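Local structure of N-isopropylammelide isopropylaminohydrolase (Burkholderia multivorans ATCC 17616, 6NBO) at residues 67-79 and 93-107. The protein belongs to the amidohydrolase superfamily of TIM-barrel metalloenzymes and carries zinc ions at its metal centre. Residues are numbered along the deposited sequence; the frame is centred on the assembly and turned at random.
Sequences HLDKTHWGMPWYR and ERHYRATSGHDAGAA. With ZN (zinc ion), chain B; EDO (1,2-ethanediol), chain I.
Lys-70 reaches across to Glu-93 and closes a salt bridge, NZ to OE2 2.8 Å, on the syn lone pair of that oxygen; OE1 adds a weak second bond. A bend at the last torsion (chi4 -73°) turns the ammonium toward the carboxylate, which arrives at the end of an extended Glu-93 chain. Next to this pair, Arg-97 NH2 meets Asp-69 OD2 at 3.3 Å, from above the carboxylate plane, a long salt bridge with a bent N-H line. Asp-128 ties the two pairs together: its side chain takes salt bridges from both Lys-70 and Arg-97, and its backbone N donates to Asp-69 OD2.

Farther along, His-102 NE2 donates to Thr-71 O (2.9 Å, 156° at the hydrogen), with the acceptor in the ring plane. The His-72 ring meets those of Tyr-96 and His-102 obliquely, its CE1 3.2 Å from Tyr-96 CZ and its CD2 3.7 Å from His-102 NE2. Met-75 SD sits 3.6 Å from His-102 CD2, and Tyr-78 turns its edge to the face of Tyr-96. This aromatic cluster joins the loop to helix 89-97 and the turn after it. Ala-107 CB fits against Thr-71 O at 3.2 Å. Thr-71 OG1 accepts from Trp-73 N in an ST turn and is also hydrogen-bonded to Val-306 O.

The loop leaves strand 56-66 through His-67, whose NE2 binds zinc with His-65, His-218 and Asp-304. Asp-128 and Glu-93 probably offset the like charges of Lys-70 and Arg-97, whose NZ and NH1 are 4.5 Å apart.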
loop_
_atom_site.group_PDB
_atom_site.type_symbol
_atom_site.label_atom_id
_atom_site.label_comp_id
_atom_site.label_asym_id
_atom_site.label_seq_id
_atom_site.Cartn_x
_atom_site.Cartn_y
_atom_site.Cartn_z
ATOM N N HIS A 67 -3.082 -7.690 -1.490
ATOM C CA HIS A 67 -2.688 -9.061 -1.811
ATOM C C HIS A 67 -3.234 -9.320 -3.220
ATOM O O HIS A 67 -4.273 -9.959 -3.379
ATOM C CB HIS A 67 -3.233 -10.072 -0.788
ATOM C CG HIS A 67 -2.654 -9.931 0.589
ATOM N ND1 HIS A 67 -1.556 -10.645 1.008
ATOM C CD2 HIS A 67 -3.020 -9.153 1.639
ATOM C CE1 HIS A 67 -1.278 -10.333 2.264
ATOM N NE2 HIS A 67 -2.141 -9.416 2.664
ATOM N N LEU A 68 -2.519 -8.811 -4.236
ATOM C CA LEU A 68 -3.023 -8.874 -5.608
ATOM C C LEU A 68 -3.118 -10.309 -6.103
ATOM O O LEU A 68 -3.923 -10.605 -6.996
ATOM C CB LEU A 68 -2.133 -8.077 -6.569
ATOM C CG LEU A 68 -2.022 -6.551 -6.455
ATOM C CD1 LEU A 68 -1.019 -6.016 -7.463
ATOM C CD2 LEU A 68 -3.372 -5.882 -6.617
ATOM N N ASP A 69 -2.291 -11.205 -5.559
ATOM C CA ASP A 69 -2.310 -12.584 -6.027
ATOM C C ASP A 69 -3.582 -13.310 -5.602
ATOM O O ASP A 69 -3.989 -14.266 -6.267
ATOM C CB ASP A 69 -1.064 -13.337 -5.530
ATOM C CG ASP A 69 -0.946 -13.375 -3.996
ATOM O OD1 ASP A 69 -1.276 -12.364 -3.328
ATOM O OD2 ASP A 69 -0.501 -14.420 -3.467
ATOM N N LYS A 70 -4.220 -12.877 -4.510
ATOM C CA LYS A 70 -5.337 -13.614 -3.919
ATOM C C LYS A 70 -6.696 -13.202 -4.467
ATOM O O LYS A 70 -7.675 -13.934 -4.266
ATOM C CB LYS A 70 -5.398 -13.401 -2.399
ATOM C CG LYS A 70 -4.237 -13.892 -1.538
ATOM C CD LYS A 70 -4.527 -13.464 -0.088
ATOM C CE LYS A 70 -3.346 -13.656 0.859
ATOM N NZ LYS A 70 -3.088 -15.084 1.199
ATOM N N THR A 71 -6.783 -12.031 -5.097
ATOM C CA THR A 71 -8.066 -11.406 -5.396
ATOM C C THR A 71 -8.855 -12.211 -6.414
ATOM O O THR A 71 -8.292 -12.856 -7.304
ATOM C CB THR A 71 -7.870 -9.981 -5.930
ATOM O OG1 THR A 71 -9.148 -9.353 -6.082
ATOM C CG2 THR A 71 -7.151 -9.988 -7.279
ATOM N N HIS A 72 -10.182 -12.174 -6.263
ATOM C CA HIS A 72 -11.102 -12.686 -7.272
ATOM C C HIS A 72 -11.704 -11.564 -8.112
ATOM O O HIS A 72 -12.753 -11.756 -8.742
ATOM C CB HIS A 72 -12.205 -13.517 -6.617
ATOM C CG HIS A 72 -11.711 -14.791 -6.006
ATOM N ND1 HIS A 72 -12.481 -15.932 -5.937
ATOM C CD2 HIS A 72 -10.520 -15.107 -5.440
ATOM C CE1 HIS A 72 -11.790 -16.894 -5.351
ATOM N NE2 HIS A 72 -10.597 -16.419 -5.037
ATOM N N TRP A 73 -11.071 -10.396 -8.112
ATOM C CA TRP A 73 -11.525 -9.291 -8.949
ATOM C C TRP A 73 -11.671 -9.758 -10.391
ATOM O O TRP A 73 -10.793 -10.438 -10.924
ATOM C CB TRP A 73 -10.539 -8.128 -8.867
ATOM C CG TRP A 73 -11.148 -6.842 -9.352
ATOM C CD1 TRP A 73 -11.072 -6.309 -10.612
ATOM C CD2 TRP A 73 -11.962 -5.946 -8.585
ATOM N NE1 TRP A 73 -11.785 -5.127 -10.667
ATOM C CE2 TRP A 73 -12.338 -4.883 -9.437
ATOM C CE3 TRP A 73 -12.406 -5.938 -7.256
ATOM C CZ2 TRP A 73 -13.138 -3.826 -9.004
ATOM C CZ3 TRP A 73 -13.205 -4.884 -6.828
ATOM C CH2 TRP A 73 -13.558 -3.846 -7.698
ATOM N N GLY A 74 -12.807 -9.430 -11.005
ATOM C CA GLY A 74 -13.077 -9.861 -12.359
ATOM C C GLY A 74 -13.562 -11.285 -12.501
ATOM O O GLY A 74 -13.903 -11.696 -13.617
ATOM N N MET A 75 -13.614 -12.046 -11.424
ATOM C CA MET A 75 -14.111 -13.409 -11.447
ATOM C C MET A 75 -15.537 -13.452 -10.930
ATOM O O MET A 75 -16.030 -12.482 -10.347
ATOM C CB MET A 75 -13.210 -14.305 -10.594
ATOM C CG MET A 75 -11.755 -14.351 -11.042
ATOM S SD MET A 75 -10.758 -15.299 -9.865
ATOM C CE MET A 75 -11.756 -16.765 -9.642
ATOM N N PRO A 76 -16.246 -14.563 -11.139
ATOM C CA PRO A 76 -17.559 -14.729 -10.503
ATOM C C PRO A 76 -17.449 -14.567 -8.993
ATOM O O PRO A 76 -16.389 -14.785 -8.405
ATOM C CB PRO A 76 -17.964 -16.156 -10.889
ATOM C CG PRO A 76 -17.263 -16.403 -12.176
ATOM C CD PRO A 76 -15.948 -15.661 -12.075
ATOM N N TRP A 77 -18.557 -14.166 -8.367
ATOM C CA TRP A 77 -18.567 -13.944 -6.927
ATOM C C TRP A 77 -18.085 -15.189 -6.190
ATOM O O TRP A 77 -18.516 -16.300 -6.489
ATOM C CB TRP A 77 -19.983 -13.574 -6.457
ATOM C CG TRP A 77 -20.025 -13.323 -4.984
ATOM C CD1 TRP A 77 -20.539 -14.142 -4.013
ATOM C CD2 TRP A 77 -19.470 -12.195 -4.306
ATOM N NE1 TRP A 77 -20.353 -13.573 -2.770
ATOM C CE2 TRP A 77 -19.700 -12.379 -2.924
ATOM C CE3 TRP A 77 -18.814 -11.038 -4.733
ATOM C CZ2 TRP A 77 -19.298 -11.449 -1.973
ATOM C CZ3 TRP A 77 -18.408 -10.117 -3.786
ATOM C CH2 TRP A 77 -18.650 -10.330 -2.420
ATOM N N TYR A 78 -17.188 -15.005 -5.221
ATOM C CA TYR A 78 -16.785 -16.116 -4.362
ATOM C C TYR A 78 -17.795 -16.277 -3.226
ATOM O O TYR A 78 -17.932 -15.390 -2.378
ATOM C CB TYR A 78 -15.376 -15.906 -3.795
ATOM C CG TYR A 78 -15.000 -17.005 -2.810
ATOM C CD1 TYR A 78 -14.712 -18.297 -3.252
ATOM C CD2 TYR A 78 -14.972 -16.761 -1.443
ATOM C CE1 TYR A 78 -14.386 -19.315 -2.359
ATOM C CE2 TYR A 78 -14.650 -17.769 -0.538
ATOM C CZ TYR A 78 -14.355 -19.040 -1.002
ATOM O OH TYR A 78 -14.036 -20.029 -0.103
ATOM N N ARG A 79 -18.497 -17.403 -3.206
ATOM C CA ARG A 79 -19.476 -17.669 -2.159
ATOM C C ARG A 79 -18.738 -18.088 -0.895
ATOM O O ARG A 79 -18.176 -19.184 -0.829
ATOM C CB ARG A 79 -20.465 -18.738 -2.610
ATOM C CG ARG A 79 -21.000 -18.482 -4.007
ATOM C CD ARG A 79 -22.455 -18.889 -4.145
ATOM N NE ARG A 79 -22.994 -18.476 -5.437
ATOM C CZ ARG A 79 -24.218 -17.989 -5.612
ATOM N NH1 ARG A 79 -25.030 -17.841 -4.572
ATOM N NH2 ARG A 79 -24.626 -17.639 -6.825
ATOM N N GLU A 93 -8.472 -21.143 2.449
ATOM C CA GLU A 93 -7.755 -20.615 1.292
ATOM C C GLU A 93 -6.903 -21.690 0.626
ATOM O O GLU A 93 -6.883 -21.800 -0.606
ATOM C CB GLU A 93 -6.881 -19.436 1.709
ATOM C CG GLU A 93 -6.062 -18.847 0.564
ATOM C CD GLU A 93 -5.206 -17.678 1.012
ATOM O OE1 GLU A 93 -4.584 -17.782 2.093
ATOM O OE2 GLU A 93 -5.167 -16.654 0.292
ATOM N N ARG A 94 -6.188 -22.487 1.426
ATOM C CA ARG A 94 -5.329 -23.525 0.864
ATOM C C ARG A 94 -6.148 -24.568 0.108
ATOM O O ARG A 94 -5.727 -25.044 -0.955
ATOM C CB ARG A 94 -4.493 -24.168 1.977
ATOM C CG ARG A 94 -3.845 -25.490 1.593
ATOM C CD ARG A 94 -2.551 -25.779 2.360
ATOM N NE ARG A 94 -2.598 -25.399 3.772
ATOM C CZ ARG A 94 -1.863 -24.428 4.308
ATOM N NH1 ARG A 94 -1.017 -23.740 3.550
ATOM N NH2 ARG A 94 -1.962 -24.149 5.602
ATOM N N HIS A 95 -7.330 -24.922 0.628
ATOM C CA HIS A 95 -8.193 -25.871 -0.074
ATOM C C HIS A 95 -8.745 -25.271 -1.364
ATOM O O HIS A 95 -8.861 -25.969 -2.377
ATOM C CB HIS A 95 -9.334 -26.329 0.837
ATOM C CG HIS A 95 -10.356 -27.184 0.148
ATOM N ND1 HIS A 95 -11.506 -26.667 -0.411
ATOM C CD2 HIS A 95 -10.402 -28.522 -0.068
ATOM C CE1 HIS A 95 -12.214 -27.647 -0.944
ATOM N NE2 HIS A 95 -11.567 -28.783 -0.750
ATOM N N TYR A 96 -9.092 -23.982 -1.350
ATOM C CA TYR A 96 -9.584 -23.344 -2.567
ATOM C C TYR A 96 -8.539 -23.401 -3.678
ATOM O O TYR A 96 -8.843 -23.789 -4.813
ATOM C CB TYR A 96 -9.995 -21.894 -2.290
ATOM C CG TYR A 96 -10.166 -21.109 -3.576
ATOM C CD1 TYR A 96 -11.268 -21.330 -4.401
ATOM C CD2 TYR A 96 -9.208 -20.185 -3.991
ATOM C CE1 TYR A 96 -11.425 -20.637 -5.591
ATOM C CE2 TYR A 96 -9.356 -19.482 -5.183
ATOM C CZ TYR A 96 -10.468 -19.721 -5.981
ATOM O OH TYR A 96 -10.638 -19.040 -7.167
ATOM N N ARG A 97 -7.294 -23.027 -3.362
ATOM C CA ARG A 97 -6.220 -23.034 -4.353
ATOM C C ARG A 97 -5.863 -24.437 -4.830
ATOM O O ARG A 97 -5.338 -24.586 -5.939
ATOM C CB ARG A 97 -4.981 -22.353 -3.773
ATOM C CG ARG A 97 -5.095 -20.846 -3.723
ATOM C CD ARG A 97 -3.904 -20.217 -3.032
ATOM N NE ARG A 97 -3.737 -18.819 -3.425
ATOM C CZ ARG A 97 -2.914 -17.967 -2.824
ATOM N NH1 ARG A 97 -2.187 -18.363 -1.786
ATOM N NH2 ARG A 97 -2.824 -16.716 -3.256
ATOM N N ALA A 98 -6.130 -25.461 -4.026
ATOM C CA ALA A 98 -5.801 -26.833 -4.377
ATOM C C ALA A 98 -7.004 -27.620 -4.879
ATOM O O ALA A 98 -6.919 -28.844 -5.020
ATOM C CB ALA A 98 -5.170 -27.541 -3.179
ATOM N N THR A 99 -8.127 -26.948 -5.135
ATOM C CA THR A 99 -9.261 -27.563 -5.807
ATOM C C THR A 99 -9.825 -26.697 -6.924
ATOM O O THR A 99 -10.704 -27.165 -7.654
ATOM C CB THR A 99 -10.385 -27.893 -4.808
ATOM O OG1 THR A 99 -10.688 -26.735 -4.017
ATOM C CG2 THR A 99 -9.982 -29.060 -3.897
ATOM N N SER A 100 -9.351 -25.465 -7.077
ATOM C CA SER A 100 -9.732 -24.579 -8.165
ATOM C C SER A 100 -8.515 -24.309 -9.042
ATOM O O SER A 100 -7.394 -24.732 -8.744
ATOM C CB SER A 100 -10.324 -23.276 -7.626
ATOM O OG SER A 100 -9.304 -22.347 -7.280
ATOM N N GLY A 101 -8.743 -23.598 -10.140
ATOM C CA GLY A 101 -7.648 -23.197 -10.997
ATOM C C GLY A 101 -7.422 -21.701 -10.954
ATOM O O GLY A 101 -7.330 -21.057 -12.002
ATOM N N HIS A 102 -7.336 -21.134 -9.749
ATOM C CA HIS A 102 -7.205 -19.687 -9.621
ATOM C C HIS A 102 -5.898 -19.212 -10.247
ATOM O O HIS A 102 -4.829 -19.775 -9.991
ATOM C CB HIS A 102 -7.276 -19.263 -8.153
ATOM C CG HIS A 102 -7.235 -17.777 -7.953
ATOM N ND1 HIS A 102 -6.056 -17.074 -7.823
ATOM C CD2 HIS A 102 -8.228 -16.860 -7.862
ATOM C CE1 HIS A 102 -6.323 -15.789 -7.663
ATOM N NE2 HIS A 102 -7.634 -15.634 -7.681
ATOM N N ASP A 103 -5.996 -18.177 -11.075
ATOM C CA ASP A 103 -4.862 -17.617 -11.805
ATOM C C ASP A 103 -4.550 -16.243 -11.218
ATOM O O ASP A 103 -5.244 -15.263 -11.505
ATOM C CB ASP A 103 -5.171 -17.528 -13.299
ATOM C CG ASP A 103 -4.083 -16.807 -14.087
ATOM O OD1 ASP A 103 -2.914 -16.786 -13.638
ATOM O OD2 ASP A 103 -4.406 -16.254 -15.161
ATOM N N ALA A 104 -3.493 -16.170 -10.406
ATOM C CA ALA A 104 -3.062 -14.879 -9.882
ATOM C C ALA A 104 -2.675 -13.903 -10.987
ATOM O O ALA A 104 -2.546 -12.707 -10.710
ATOM C CB ALA A 104 -1.889 -15.061 -8.912
ATOM N N GLY A 105 -2.494 -14.376 -12.221
ATOM C CA GLY A 105 -2.139 -13.521 -13.335
ATOM C C GLY A 105 -3.265 -12.621 -13.797
ATOM O O GLY A 105 -3.156 -11.393 -13.713
ATOM N N ALA A 106 -4.356 -13.210 -14.296
ATOM C CA ALA A 106 -5.460 -12.385 -14.774
ATOM C C ALA A 106 -6.091 -11.601 -13.637
ATOM O O ALA A 106 -6.478 -10.442 -13.825
ATOM C CB ALA A 106 -6.507 -13.252 -15.477
ATOM N N ALA A 107 -6.158 -12.202 -12.447
ATOM C CA ALA A 107 -6.772 -11.533 -11.309
ATOM C C ALA A 107 -5.971 -10.307 -10.896
ATOM O O ALA A 107 -6.532 -9.214 -10.754
ATOM C CB ALA A 107 -6.905 -12.509 -10.142
HETATM ZN ZN ZN B . -2.180 -8.411 4.686
HETATM C C1 EDO I . -15.357 -6.875 -9.812
HETATM O O1 EDO I . -14.932 -8.244 -9.866
HETATM C C2 EDO I . -15.203 -6.221 -11.177
HETATM O O2 EDO I . -15.827 -7.050 -12.168
#